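Local coordinates for ancylostoma secreted protein 1 (Necator americanus, PDB 3NT8), which is a secreted two-CAP-domain protein probably associated with the transition of infective hookworm larvae to parasitism, at residues P340-T345 with H396-M401; G255-A260 with L328-L333; V244-R249 with M271-Y276; C291-S296 with E306-T311. All coordinates share one frame; numbering follows the deposited sequence.

Contact 1: residues P340-T345 with H396-M401; sequences PSNVLT and HVIYTM
A single beta bridge between two loops, Val343 on one and Val397 on the other, joins the loop before helix 346-349 of the second CAP domain to the loop that follows strand 381-388. Two backbone bonds make the bridge: Ile398 N donates to Asn342 O over 2.9 Å, and Leu344 N donates to His396 O. CG2 of Val343 meets CG1 of Val397 at 3.8 Å. Asn342 is the most deeply covered residue. Its CG lies anti to the backbone N (chi1 -151°), and the amide beyond it reaches the Tyr399 ring, with ND2 3.1 Å above the ring plane and over its centre. Amide and ring planes stand 60° apart. The same ND2 gives a weak bond to Tyr399 O, while OD1 lies 3.5 Å from Ile398 CD1. Met401 adds a side contact, its CE beside Ser341 O and its SD 3.7 Å from Asn342 CB. The Tyr399 hydroxyl bonds to Pro266 O, so the ring beneath the amide is held from its far end. One buried asparagine thus holds a loop without regular strand structure firmly through its backbone carbonyl, its amide nitrogen adding a weak bond and its place over the ring face.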
loop_
_atom_site.group_PDB
_atom_site.type_symbol
_atom_site.label_atom_id
_atom_site.label_comp_id
_atom_site.label_asym_id
_atom_site.label_seq_id
_atom_site.Cartn_x
_atom_site.Cartn_y
_atom_site.Cartn_z
ATOM N N PRO A 340 -5.231 26.279 -8.902
ATOM C CA PRO A 340 -4.611 26.584 -10.171
ATOM C C PRO A 340 -3.399 27.527 -10.066
ATOM O O PRO A 340 -2.576 27.543 -10.966
ATOM C CB PRO A 340 -5.775 27.267 -10.969
ATOM C CG PRO A 340 -6.693 27.771 -9.909
ATOM C CD PRO A 340 -6.640 26.724 -8.878
ATOM N N SER A 341 -3.290 28.336 -9.019
ATOM C CA SER A 341 -2.076 29.197 -8.865
ATOM C C SER A 341 -0.866 28.302 -8.548
ATOM O O SER A 341 0.302 28.696 -8.797
ATOM C CB SER A 341 -2.221 30.255 -7.723
ATOM O OG SER A 341 -2.283 29.666 -6.428
ATOM N N ASN A 342 -1.122 27.093 -8.036
ATOM C CA ASN A 342 -0.017 26.182 -7.689
ATOM C C ASN A 342 0.969 26.680 -6.617
ATOM O O ASN A 342 2.065 26.161 -6.473
ATOM C CB ASN A 342 0.709 25.754 -8.951
ATOM C CG ASN A 342 1.332 24.385 -8.843
ATOM O OD1 ASN A 342 0.833 23.511 -8.151
ATOM N ND2 ASN A 342 2.438 24.205 -9.529
ATOM N N VAL A 343 0.572 27.671 -5.831
ATOM C CA VAL A 343 1.466 28.255 -4.846
ATOM C C VAL A 343 1.259 27.598 -3.458
ATOM O O VAL A 343 0.124 27.467 -2.975
ATOM C CB VAL A 343 1.244 29.780 -4.697
ATOM C CG1 VAL A 343 2.310 30.369 -3.754
ATOM C CG2 VAL A 343 1.296 30.503 -6.049
ATOM N N LEU A 344 2.360 27.255 -2.803
ATOM C CA LEU A 344 2.315 26.785 -1.463
ATOM C C LEU A 344 2.233 27.947 -0.482
ATOM O O LEU A 344 3.278 28.548 -0.130
ATOM C CB LEU A 344 3.526 25.862 -1.166
ATOM C CG LEU A 344 3.652 25.334 0.260
ATOM C CD1 LEU A 344 2.515 24.366 0.634
ATOM C CD2 LEU A 344 4.973 24.640 0.524
ATOM N N THR A 345 0.997 28.249 -0.058
ATOM C CA THR A 345 0.710 29.383 0.804
ATOM C C THR A 345 0.470 28.966 2.252
ATOM O O THR A 345 0.186 27.783 2.557
ATOM C CB THR A 345 -0.475 30.282 0.338
ATOM O OG1 THR A 345 -1.702 29.569 0.471
ATOM C CG2 THR A 345 -0.296 30.726 -1.079
ATOM N N HIS A 396 6.014 30.091 -2.560
ATOM C CA HIS A 396 6.572 29.794 -3.909
ATOM C C HIS A 396 5.722 28.741 -4.622
ATOM O O HIS A 396 5.059 27.923 -3.957
ATOM C CB HIS A 396 7.979 29.255 -3.757
ATOM C CG HIS A 396 8.796 29.285 -5.011
ATOM N ND1 HIS A 396 8.632 28.363 -6.024
ATOM C CD2 HIS A 396 9.826 30.090 -5.391
ATOM C CE1 HIS A 396 9.509 28.606 -6.981
ATOM N NE2 HIS A 396 10.245 29.645 -6.623
ATOM N N VAL A 397 5.681 28.784 -5.962
ATOM C CA VAL A 397 4.996 27.761 -6.717
ATOM C C VAL A 397 5.682 26.389 -6.507
ATOM O O VAL A 397 6.890 26.307 -6.308
ATOM C CB VAL A 397 4.920 28.085 -8.203
ATOM C CG1 VAL A 397 4.027 29.355 -8.485
ATOM C CG2 VAL A 397 6.261 28.247 -8.697
ATOM N N ILE A 398 4.886 25.319 -6.508
ATOM C CA ILE A 398 5.420 23.969 -6.313
ATOM C C ILE A 398 6.200 23.596 -7.582
ATOM O O ILE A 398 7.258 22.959 -7.526
ATOM C CB ILE A 398 4.312 22.930 -6.032
ATOM C CG1 ILE A 398 3.461 23.320 -4.837
ATOM C CG2 ILE A 398 4.882 21.488 -5.882
ATOM C CD1 ILE A 398 2.044 22.731 -4.936
ATOM N N TYR A 399 5.669 23.978 -8.725
ATOM C CA TYR A 399 6.387 23.771 -10.000
ATOM C C TYR A 399 5.985 24.877 -10.980
ATOM O O TYR A 399 4.848 25.444 -10.886
ATOM C CB TYR A 399 6.147 22.377 -10.586
ATOM C CG TYR A 399 4.702 21.923 -10.738
ATOM C CD1 TYR A 399 3.910 22.376 -11.808
ATOM C CD2 TYR A 399 4.161 21.022 -9.843
ATOM C CE1 TYR A 399 2.627 21.967 -11.975
ATOM C CE2 TYR A 399 2.868 20.563 -9.991
ATOM C CZ TYR A 399 2.101 21.062 -11.071
ATOM O OH TYR A 399 0.831 20.677 -11.282
ATOM N N THR A 400 6.918 25.219 -11.887
ATOM C CA THR A 400 6.681 26.252 -12.903
ATOM C C THR A 400 5.708 25.682 -13.930
ATOM O O THR A 400 5.891 24.552 -14.473
ATOM C CB THR A 400 7.976 26.621 -13.652
ATOM O OG1 THR A 400 8.938 27.070 -12.705
ATOM C CG2 THR A 400 7.706 27.780 -14.697
ATOM N N MET A 401 4.728 26.493 -14.229
ATOM C CA MET A 401 3.608 26.119 -15.014
ATOM C C MET A 401 3.753 26.452 -16.504
ATOM O O MET A 401 4.181 27.566 -16.896
ATOM C CB MET A 401 2.330 26.762 -14.392
ATOM C CG MET A 401 1.843 26.123 -13.116
ATOM S SD MET A 401 0.449 27.016 -12.429
ATOM C CE MET A 401 1.370 28.406 -11.719
#

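Contact 2: residues G255-A260 with L328-L333; sequences GLEPDA and LWWNEL
Glu257 approaches the indole of Trp330 at its edge, and the pair crosses obliquely with carboxylate and ring planes 76° apart. Trp330 NE1 donates to Glu257 OE1 over 2.9 Å with an N-H...O angle of 161°. The oxygen lies close to the indole plane, yet from the carboxylate's side the donor stands well above the plane of the acid. CG of Glu257, also in the plane of the ring, sits 4.0 Å from Trp330 CZ2. The glutamate chain folds at chi2 (-73°), which places CD near the indole nitrogen, and its second oxygen, OE2, is hydrogen-bonded to Ser251 OG. Both oxygens of this buried acid therefore have a hydrogen-bonding partner, which would be compatible with the charged form.

Leu333 packs beside this pair. Its CG touches Pro258 O at 3.4 Å, CD2 lies 3.9 Å from Glu257 CB, and CD1 packs 3.7 Å from CG of Asp259, whose side chain it crosses at about a right angle. The Asp259 carboxylate turns to backbone N-H groups, OD1 to Leu261 and Val338 and OD2 to Gly339. A nearly straight bond of 3.1 Å from Ala260 N to Leu333 O completes the seam.

The indole also stacks with Phe248 of helix 235-253, and touches Met362 and Ala363. Such packing belongs to the helical layer of a CAP domain's alpha-beta-alpha sandwich, where the loop leaving helix 235-253 is fastened to helices 318-330 and 332-335.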
loop_
_atom_site.group_PDB
_atom_site.type_symbol
_atom_site.label_atom_id
_atom_site.label_comp_id
_atom_site.label_asym_id
_atom_site.label_seq_id
_atom_site.Cartn_x
_atom_site.Cartn_y
_atom_site.Cartn_z
ATOM N N GLY A 255 -0.564 17.187 -16.823
ATOM C CA GLY A 255 -1.921 17.692 -16.541
ATOM C C GLY A 255 -2.893 16.594 -16.224
ATOM O O GLY A 255 -4.090 16.708 -16.547
ATOM N N LEU A 256 -2.383 15.471 -15.692
ATOM C CA LEU A 256 -3.286 14.315 -15.544
ATOM C C LEU A 256 -3.778 14.065 -14.128
ATOM O O LEU A 256 -4.694 13.261 -13.939
ATOM C CB LEU A 256 -2.672 13.053 -16.174
ATOM C CG LEU A 256 -2.414 13.210 -17.673
ATOM C CD1 LEU A 256 -1.605 11.946 -18.080
ATOM C CD2 LEU A 256 -3.667 13.329 -18.575
ATOM N N GLU A 257 -3.221 14.788 -13.137
ATOM C CA GLU A 257 -3.480 14.456 -11.740
ATOM C C GLU A 257 -4.704 15.273 -11.215
ATOM O O GLU A 257 -4.718 16.478 -11.318
ATOM C CB GLU A 257 -2.237 14.589 -10.852
ATOM C CG GLU A 257 -1.155 13.562 -11.073
ATOM C CD GLU A 257 -1.533 12.213 -10.546
ATOM O OE1 GLU A 257 -2.080 12.126 -9.439
ATOM O OE2 GLU A 257 -1.311 11.245 -11.285
ATOM N N PRO A 258 -5.722 14.622 -10.623
ATOM C CA PRO A 258 -6.864 15.389 -10.096
ATOM C C PRO A 258 -6.568 16.259 -8.874
ATOM O O PRO A 258 -5.747 15.901 -8.028
ATOM C CB PRO A 258 -7.891 14.317 -9.775
ATOM C CG PRO A 258 -7.149 13.040 -9.794
ATOM C CD PRO A 258 -5.982 13.186 -10.649
ATOM N N ASP A 259 -7.211 17.422 -8.792
ATOM C CA ASP A 259 -6.977 18.348 -7.717
ATOM C C ASP A 259 -8.297 18.535 -7.003
ATOM O O ASP A 259 -9.324 18.840 -7.653
ATOM C CB ASP A 259 -6.477 19.661 -8.275
ATOM C CG ASP A 259 -5.999 20.658 -7.176
ATOM O OD1 ASP A 259 -6.513 20.589 -6.054
ATOM O OD2 ASP A 259 -5.114 21.514 -7.428
ATOM N N ALA A 260 -8.307 18.370 -5.677
ATOM C CA ALA A 260 -9.557 18.566 -4.902
ATOM C C ALA A 260 -10.080 20.003 -4.983
ATOM O O ALA A 260 -11.229 20.258 -4.626
ATOM C CB ALA A 260 -9.385 18.187 -3.438
ATOM N N LEU A 328 0.329 7.732 -0.025
ATOM C CA LEU A 328 -0.317 8.510 1.062
ATOM C C LEU A 328 0.206 9.947 1.035
ATOM O O LEU A 328 -0.583 10.897 1.210
ATOM C CB LEU A 328 -0.097 7.880 2.449
ATOM C CG LEU A 328 -1.000 6.662 2.745
ATOM C CD1 LEU A 328 -0.591 5.777 4.014
ATOM C CD2 LEU A 328 -2.531 7.025 2.776
ATOM N N TRP A 329 1.494 10.115 0.820
ATOM C CA TRP A 329 2.032 11.485 0.642
ATOM C C TRP A 329 1.419 12.194 -0.572
ATOM O O TRP A 329 0.993 13.368 -0.434
ATOM C CB TRP A 329 3.510 11.480 0.488
ATOM C CG TRP A 329 4.250 10.931 1.653
ATOM C CD1 TRP A 329 3.863 10.951 2.941
ATOM C CD2 TRP A 329 5.561 10.311 1.622
ATOM N NE1 TRP A 329 4.839 10.343 3.722
ATOM C CE2 TRP A 329 5.872 9.936 2.931
ATOM C CE3 TRP A 329 6.477 10.018 0.608
ATOM C CZ2 TRP A 329 7.069 9.284 3.261
ATOM C CZ3 TRP A 329 7.652 9.308 0.954
ATOM C CH2 TRP A 329 7.922 8.966 2.244
ATOM N N TRP A 330 1.377 11.493 -1.732
ATOM C CA TRP A 330 0.860 12.032 -2.981
ATOM C C TRP A 330 -0.627 12.378 -2.949
ATOM O O TRP A 330 -1.036 13.403 -3.540
ATOM C CB TRP A 330 1.170 11.096 -4.172
ATOM C CG TRP A 330 0.940 11.761 -5.506
ATOM C CD1 TRP A 330 -0.185 11.669 -6.294
ATOM C CD2 TRP A 330 1.830 12.674 -6.207
ATOM N NE1 TRP A 330 -0.038 12.446 -7.439
ATOM C CE2 TRP A 330 1.195 13.047 -7.411
ATOM C CE3 TRP A 330 3.112 13.182 -5.942
ATOM C CZ2 TRP A 330 1.789 13.922 -8.324
ATOM C CZ3 TRP A 330 3.689 14.038 -6.850
ATOM C CH2 TRP A 330 3.038 14.396 -8.020
ATOM N N ASN A 331 -1.415 11.535 -2.247
ATOM C CA ASN A 331 -2.859 11.687 -2.165
ATOM C C ASN A 331 -3.349 13.010 -1.653
ATOM O O ASN A 331 -4.487 13.357 -1.861
ATOM C CB ASN A 331 -3.555 10.470 -1.478
ATOM C CG ASN A 331 -3.558 9.238 -2.379
ATOM O OD1 ASN A 331 -3.387 9.366 -3.614
ATOM N ND2 ASN A 331 -3.696 8.021 -1.769
ATOM N N GLU A 332 -2.480 13.758 -0.980
ATOM C CA GLU A 332 -2.833 15.083 -0.491
ATOM C C GLU A 332 -3.463 16.008 -1.535
ATOM O O GLU A 332 -4.353 16.818 -1.251
ATOM C CB GLU A 332 -1.635 15.698 0.212
ATOM C CG GLU A 332 -1.179 14.829 1.430
ATOM C CD GLU A 332 0.015 15.384 2.185
ATOM O OE1 GLU A 332 0.913 16.082 1.612
ATOM O OE2 GLU A 332 0.095 15.086 3.392
ATOM N N LEU A 333 -3.036 15.831 -2.770
ATOM C CA LEU A 333 -3.465 16.689 -3.842
ATOM C C LEU A 333 -4.922 16.443 -4.148
ATOM O O LEU A 333 -5.702 17.413 -4.345
ATOM C CB LEU A 333 -2.614 16.465 -5.125
ATOM C CG LEU A 333 -3.136 17.229 -6.358
ATOM C CD1 LEU A 333 -2.967 18.724 -6.231
ATOM C CD2 LEU A 333 -2.428 16.770 -7.640
#

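Contact 3: residues V244-R249 with M271-Y276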
loop_
_atom_site.group_PDB
_atom_site.type_symbol
_atom_site.label_atom_id
_atom_site.label_comp_id
_atom_site.label_asym_id
_atom_site.label_seq_id
_atom_site.Cartn_x
_atom_site.Cartn_y
_atom_site.Cartn_z
ATOM N N VAL A 244 7.766 5.115 -8.330
ATOM C CA VAL A 244 6.517 5.721 -7.850
ATOM C C VAL A 244 6.607 7.251 -7.819
ATOM O O VAL A 244 5.676 7.939 -8.229
ATOM C CB VAL A 244 6.027 5.154 -6.504
ATOM C CG1 VAL A 244 4.727 5.879 -6.070
ATOM C CG2 VAL A 244 5.747 3.642 -6.615
ATOM N N HIS A 245 7.738 7.791 -7.392
ATOM C CA HIS A 245 7.945 9.249 -7.479
ATOM C C HIS A 245 7.867 9.785 -8.866
ATOM O O HIS A 245 7.071 10.710 -9.147
ATOM C CB HIS A 245 9.218 9.717 -6.799
ATOM C CG HIS A 245 9.067 9.834 -5.302
ATOM N ND1 HIS A 245 8.815 8.742 -4.481
ATOM C CD2 HIS A 245 9.125 10.913 -4.481
ATOM C CE1 HIS A 245 8.726 9.147 -3.228
ATOM N NE2 HIS A 245 8.894 10.460 -3.201
ATOM N N ASN A 246 8.685 9.224 -9.736
ATOM C CA ASN A 246 8.778 9.696 -11.104
ATOM C C ASN A 246 7.536 9.576 -11.918
ATOM O O ASN A 246 7.291 10.449 -12.721
ATOM C CB ASN A 246 9.979 9.097 -11.847
ATOM C CG ASN A 246 11.270 9.889 -11.585
ATOM O OD1 ASN A 246 11.211 11.090 -11.544
ATOM N ND2 ASN A 246 12.429 9.210 -11.418
ATOM N N GLU A 247 6.780 8.488 -11.708
ATOM C CA GLU A 247 5.575 8.271 -12.406
ATOM C C GLU A 247 4.479 9.274 -12.010
ATOM O O GLU A 247 3.664 9.671 -12.834
ATOM C CB GLU A 247 5.096 6.841 -12.184
ATOM C CG GLU A 247 5.902 5.845 -12.954
ATOM C CD GLU A 247 5.266 4.475 -13.051
ATOM O OE1 GLU A 247 4.203 4.218 -12.430
ATOM O OE2 GLU A 247 5.844 3.639 -13.769
ATOM N N PHE A 248 4.463 9.650 -10.739
ATOM C CA PHE A 248 3.593 10.689 -10.280
ATOM C C PHE A 248 4.033 12.067 -10.807
ATOM O O PHE A 248 3.181 12.864 -11.235
ATOM C CB PHE A 248 3.521 10.682 -8.764
ATOM C CG PHE A 248 2.552 9.676 -8.151
ATOM C CD1 PHE A 248 1.282 9.488 -8.677
ATOM C CD2 PHE A 248 2.882 9.022 -6.939
ATOM C CE1 PHE A 248 0.310 8.599 -8.084
ATOM C CE2 PHE A 248 1.927 8.124 -6.335
ATOM C CZ PHE A 248 0.614 7.951 -6.929
ATOM N N ARG A 249 5.332 12.350 -10.806
ATOM C CA ARG A 249 5.801 13.619 -11.366
ATOM C C ARG A 249 5.528 13.688 -12.881
ATOM O O ARG A 249 5.268 14.773 -13.416
ATOM C CB ARG A 249 7.292 13.767 -11.128
ATOM C CG ARG A 249 7.613 14.151 -9.708
ATOM C CD ARG A 249 9.056 13.952 -9.356
ATOM N NE ARG A 249 9.874 15.026 -9.878
ATOM C CZ ARG A 249 10.076 16.176 -9.256
ATOM N NH1 ARG A 249 9.498 16.415 -8.053
ATOM N NH2 ARG A 249 10.818 17.106 -9.822
ATOM N N MET A 271 9.712 20.092 -15.040
ATOM C CA MET A 271 9.683 19.068 -14.007
ATOM C C MET A 271 10.825 18.108 -14.163
ATOM O O MET A 271 10.863 17.348 -15.102
ATOM C CB MET A 271 8.356 18.307 -14.044
ATOM C CG MET A 271 8.194 17.297 -12.908
ATOM S SD MET A 271 7.857 17.994 -11.248
ATOM C CE MET A 271 6.265 18.777 -11.607
ATOM N N LEU A 272 11.765 18.143 -13.244
ATOM C CA LEU A 272 12.969 17.338 -13.376
ATOM C C LEU A 272 12.737 15.861 -12.997
ATOM O O LEU A 272 11.934 15.524 -12.095
ATOM C CB LEU A 272 14.041 17.928 -12.471
ATOM C CG LEU A 272 14.556 19.309 -12.880
ATOM C CD1 LEU A 272 15.276 19.870 -11.647
ATOM C CD2 LEU A 272 15.485 19.206 -14.069
ATOM N N LYS A 273 13.431 14.981 -13.701
ATOM C CA LYS A 273 13.342 13.556 -13.422
ATOM C C LYS A 273 14.228 13.275 -12.232
ATOM O O LYS A 273 15.375 13.672 -12.231
ATOM C CB LYS A 273 13.832 12.725 -14.632
ATOM C CG LYS A 273 13.605 11.198 -14.471
ATOM C CD LYS A 273 13.900 10.448 -15.801
ATOM C CE LYS A 273 13.413 9.009 -15.752
ATOM N NZ LYS A 273 13.978 8.264 -16.900
ATOM N N MET A 274 13.705 12.583 -11.229
ATOM C CA MET A 274 14.516 12.255 -10.048
ATOM C C MET A 274 15.498 11.129 -10.308
ATOM O O MET A 274 15.206 10.178 -11.020
ATOM C CB MET A 274 13.637 11.868 -8.838
ATOM C CG MET A 274 12.942 13.026 -8.163
ATOM S SD MET A 274 11.696 12.503 -6.989
ATOM C CE MET A 274 11.457 14.077 -6.169
ATOM N N VAL A 275 16.648 11.243 -9.673
ATOM C CA VAL A 275 17.617 10.165 -9.648
ATOM C C VAL A 275 17.820 9.730 -8.177
ATOM O O VAL A 275 17.762 10.586 -7.272
ATOM C CB VAL A 275 18.989 10.579 -10.311
ATOM C CG1 VAL A 275 18.847 10.768 -11.809
ATOM C CG2 VAL A 275 19.531 11.829 -9.739
ATOM N N TYR A 276 18.045 8.436 -7.966
ATOM C CA TYR A 276 18.393 7.899 -6.680
ATOM C C TYR A 276 19.828 8.279 -6.232
ATOM O O TYR A 276 20.767 8.224 -7.018
ATOM C CB TYR A 276 18.174 6.380 -6.659
ATOM C CG TYR A 276 17.814 5.922 -5.266
ATOM C CD1 TYR A 276 16.515 6.005 -4.808
ATOM C CD2 TYR A 276 18.799 5.477 -4.369
ATOM C CE1 TYR A 276 16.203 5.653 -3.511
ATOM C CE2 TYR A 276 18.479 5.112 -3.124
ATOM C CZ TYR A 276 17.184 5.181 -2.692
ATOM O OH TYR A 276 16.877 4.827 -1.388
#
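Asn246 and Arg249 reach from helix 235-253 of the CAP domain to the chain running into edge strand 275-276, and each binds backbone there. The hydrogen bonds come first. Asn246 forms a two-bond amide pairing with Met274: Met274 N donates to OD1 over 2.9 Å, on a lone pair in the carbonyl plane, and ND2 donates to Met274 O at 3.0 Å. One side-chain amide thus satisfies both the N-H and the C=O of the residue just before the strand. Arg249 grips Leu272 O side-on, through NE at 3.1 Å and NH2 at 3.0 Å, with the oxygen close to the guanidinium plane. The remaining nitrogen, NH1, bonds to Met362 O and Trp364 O, so backbone carbonyls of Leu272, Met362 and Trp364 all bind the cation.

Sulfur and methyl packing makes up the second group. Two methionines cover the guanidinium from opposite faces: CE of Met274 lies 3.6 Å from NH1, and SD of Met271, turned inward by a bend at chi2 (74°), sits over the centre of the other face.

A Met-aromatic contact is the third kind. Met274 SD lies 4.8 Å from the centroid of the His245 ring, 65° off its normal; the closest approach of that sulfur to His245 is at CB, 3.7 Å away.

Contact 4: residues C291-S296 with E306-T311; sequences CVYQHS and ENIYKT
Glu306 and His295 meet side by side, the ring and carboxylate nearly coplanar, in the first shell of this contact between the loop after helix 278-288 and strand 305-311. His295 ND1 donates to OE1 of Glu306 over 2.7 Å, on the anti lone pair, while Ser296 N donates to the syn lone pair of the same oxygen at 2.9 Å. The other oxygen, OE2, bonds to Ser296 OG at 2.8 Å from above the carboxylate plane. Three bonds from two adjacent residues therefore grip one acid.

Farther along, the Tyr293 ring of the loop is sandwiched by two strand residues. CD1 of Ile308 makes a CH-pi contact with one face, 3.9 Å from the centroid, and Lys310 lies across the opposite face, with CG over its centre and NZ in a cation-pi contact at 4.2 Å. Lys310 CG sits between its own N and carbonyl carbon (chi1 73°), the rotation that brings it to the ring. A water bridges Tyr293 OH and Lys310 N.

In the next shell, Gln386 NE2 bonds to Glu306 OE2 and Arg301 NE to Ser296 OG, while the Cys291–Cys377 disulfide ties down the start of the loop. The loop runs nearly antiparallel to edge strand 305-311, which pairs with strand 381-388; helix 318-330 packs against the strand through Tyr309 and Asn307.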
loop_
_atom_site.group_PDB
_atom_site.type_symbol
_atom_site.label_atom_id
_atom_site.label_comp_id
_atom_site.label_asym_id
_atom_site.label_seq_id
_atom_site.Cartn_x
_atom_site.Cartn_y
_atom_site.Cartn_z
ATOM N N CYS A 291 14.363 5.728 15.156
ATOM C CA CYS A 291 13.078 5.123 15.512
ATOM C C CYS A 291 12.140 6.049 16.280
ATOM O O CYS A 291 11.197 5.608 16.969
ATOM C CB CYS A 291 13.286 3.811 16.264
ATOM S SG CYS A 291 13.689 2.499 15.171
ATOM N N VAL A 292 12.407 7.344 16.155
ATOM C CA VAL A 292 11.488 8.339 16.649
ATOM C C VAL A 292 10.659 8.966 15.466
ATOM O O VAL A 292 11.189 9.676 14.590
ATOM C CB VAL A 292 12.220 9.484 17.446
ATOM C CG1 VAL A 292 11.197 10.375 18.088
ATOM C CG2 VAL A 292 13.278 8.928 18.516
ATOM N N TYR A 293 9.352 8.733 15.499
ATOM C CA TYR A 293 8.462 9.229 14.459
ATOM C C TYR A 293 8.316 10.762 14.480
ATOM O O TYR A 293 7.385 11.321 15.071
ATOM C CB TYR A 293 7.115 8.506 14.520
ATOM C CG TYR A 293 6.228 8.984 13.412
ATOM C CD1 TYR A 293 6.540 8.658 12.089
ATOM C CD2 TYR A 293 5.108 9.780 13.675
ATOM C CE1 TYR A 293 5.773 9.102 11.042
ATOM C CE2 TYR A 293 4.316 10.214 12.637
ATOM C CZ TYR A 293 4.674 9.869 11.309
ATOM O OH TYR A 293 3.933 10.281 10.274
ATOM N N GLN A 294 9.256 11.449 13.841
ATOM C CA GLN A 294 9.185 12.898 13.772
ATOM C C GLN A 294 10.148 13.325 12.681
ATOM O O GLN A 294 10.902 12.499 12.151
ATOM C CB GLN A 294 9.531 13.561 15.145
ATOM C CG GLN A 294 10.819 13.040 15.797
ATOM C CD GLN A 294 11.334 13.857 16.987
ATOM O OE1 GLN A 294 10.569 14.483 17.729
ATOM N NE2 GLN A 294 12.645 13.821 17.185
ATOM N N HIS A 295 10.134 14.600 12.327
ATOM C CA HIS A 295 11.167 15.102 11.412
ATOM C C HIS A 295 12.520 15.132 12.047
ATOM O O HIS A 295 12.627 15.441 13.241
ATOM C CB HIS A 295 10.819 16.474 10.931
ATOM C CG HIS A 295 9.883 16.437 9.778
ATOM N ND1 HIS A 295 10.279 15.999 8.527
ATOM C CD2 HIS A 295 8.566 16.732 9.685
ATOM C CE1 HIS A 295 9.248 16.057 7.710
ATOM N NE2 HIS A 295 8.195 16.489 8.388
ATOM N N SER A 296 13.548 14.806 11.274
ATOM C CA SER A 296 14.888 15.191 11.631
ATOM C C SER A 296 15.054 16.719 11.600
ATOM O O SER A 296 14.341 17.458 10.888
ATOM C CB SER A 296 15.894 14.578 10.679
ATOM O OG SER A 296 15.636 14.995 9.333
ATOM N N GLU A 306 12.115 16.476 3.406
ATOM C CA GLU A 306 11.886 15.214 4.135
ATOM C C GLU A 306 10.424 14.868 4.212
ATOM O O GLU A 306 9.566 15.734 4.515
ATOM C CB GLU A 306 12.433 15.260 5.565
ATOM C CG GLU A 306 12.470 13.871 6.262
ATOM C CD GLU A 306 13.134 13.889 7.605
ATOM O OE1 GLU A 306 12.583 14.554 8.508
ATOM O OE2 GLU A 306 14.133 13.198 7.792
ATOM N N ASN A 307 10.151 13.605 3.932
ATOM C CA ASN A 307 8.813 13.014 4.136
ATOM C C ASN A 307 8.867 11.819 5.075
ATOM O O ASN A 307 9.737 11.014 4.931
ATOM C CB ASN A 307 8.153 12.632 2.811
ATOM C CG ASN A 307 7.503 13.830 2.096
ATOM O OD1 ASN A 307 7.258 14.858 2.695
ATOM N ND2 ASN A 307 7.205 13.669 0.797
ATOM N N ILE A 308 7.972 11.743 6.072
ATOM C CA ILE A 308 7.983 10.598 6.981
ATOM C C ILE A 308 6.686 9.817 6.919
ATOM O O ILE A 308 5.635 10.335 6.538
ATOM C CB ILE A 308 8.284 10.967 8.470
ATOM C CG1 ILE A 308 7.292 12.027 8.957
ATOM C CG2 ILE A 308 9.719 11.424 8.608
ATOM C CD1 ILE A 308 7.311 12.229 10.470
ATOM N N TYR A 309 6.777 8.562 7.306
ATOM C CA TYR A 309 5.639 7.633 7.286
ATOM C C TYR A 309 5.801 6.559 8.390
ATOM O O TYR A 309 6.905 6.041 8.566
ATOM C CB TYR A 309 5.627 6.929 5.938
ATOM C CG TYR A 309 4.868 5.614 5.866
ATOM C CD1 TYR A 309 3.514 5.591 5.599
ATOM C CD2 TYR A 309 5.540 4.398 6.015
ATOM C CE1 TYR A 309 2.820 4.425 5.509
ATOM C CE2 TYR A 309 4.866 3.204 5.953
ATOM C CZ TYR A 309 3.489 3.221 5.681
ATOM O OH TYR A 309 2.802 2.014 5.596
ATOM N N LYS A 310 4.705 6.183 9.077
ATOM C CA LYS A 310 4.727 4.956 9.865
ATOM C C LYS A 310 3.472 4.132 9.655
ATOM O O LYS A 310 2.423 4.647 9.256
ATOM C CB LYS A 310 4.961 5.231 11.361
ATOM C CG LYS A 310 3.747 5.832 12.059
ATOM C CD LYS A 310 3.926 5.825 13.580
ATOM C CE LYS A 310 2.637 6.282 14.264
ATOM N NZ LYS A 310 1.978 7.410 13.535
ATOM N N THR A 311 3.574 2.843 9.952
ATOM C CA THR A 311 2.377 2.012 10.024
ATOM C C THR A 311 2.496 1.061 11.204
ATOM O O THR A 311 3.561 0.487 11.410
ATOM C CB THR A 311 2.155 1.200 8.711
ATOM O OG1 THR A 311 1.041 0.294 8.861
ATOM C CG2 THR A 311 3.353 0.412 8.390
HETATM O O HOH W 1 2.309 7.971 8.620
#

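In the fold
All four contacts belong to the C-terminal half of the chain, and contacts 2, 3 and 4 lie wholly within its second CAP domain. Contacts 3 and 4 reach the same mixed beta-sheet at its two outermost strands, 275-276 and 305-311, with centres 21 Å apart. Contact 2 touches both, meeting contact 3 at helix 235-253 and contact 4 at strand 305-311. Contact 1 lies farther out, its centre 14 Å from that of contact 2, and touches contact 3 through Tyr399 and Met271. Along the chain contacts 2 and 3 interleave, contact 4 falls within the span of contact 2, and contact 1 follows, so strands, helices and loops are tied together over separations from ten to nearly seventy residues.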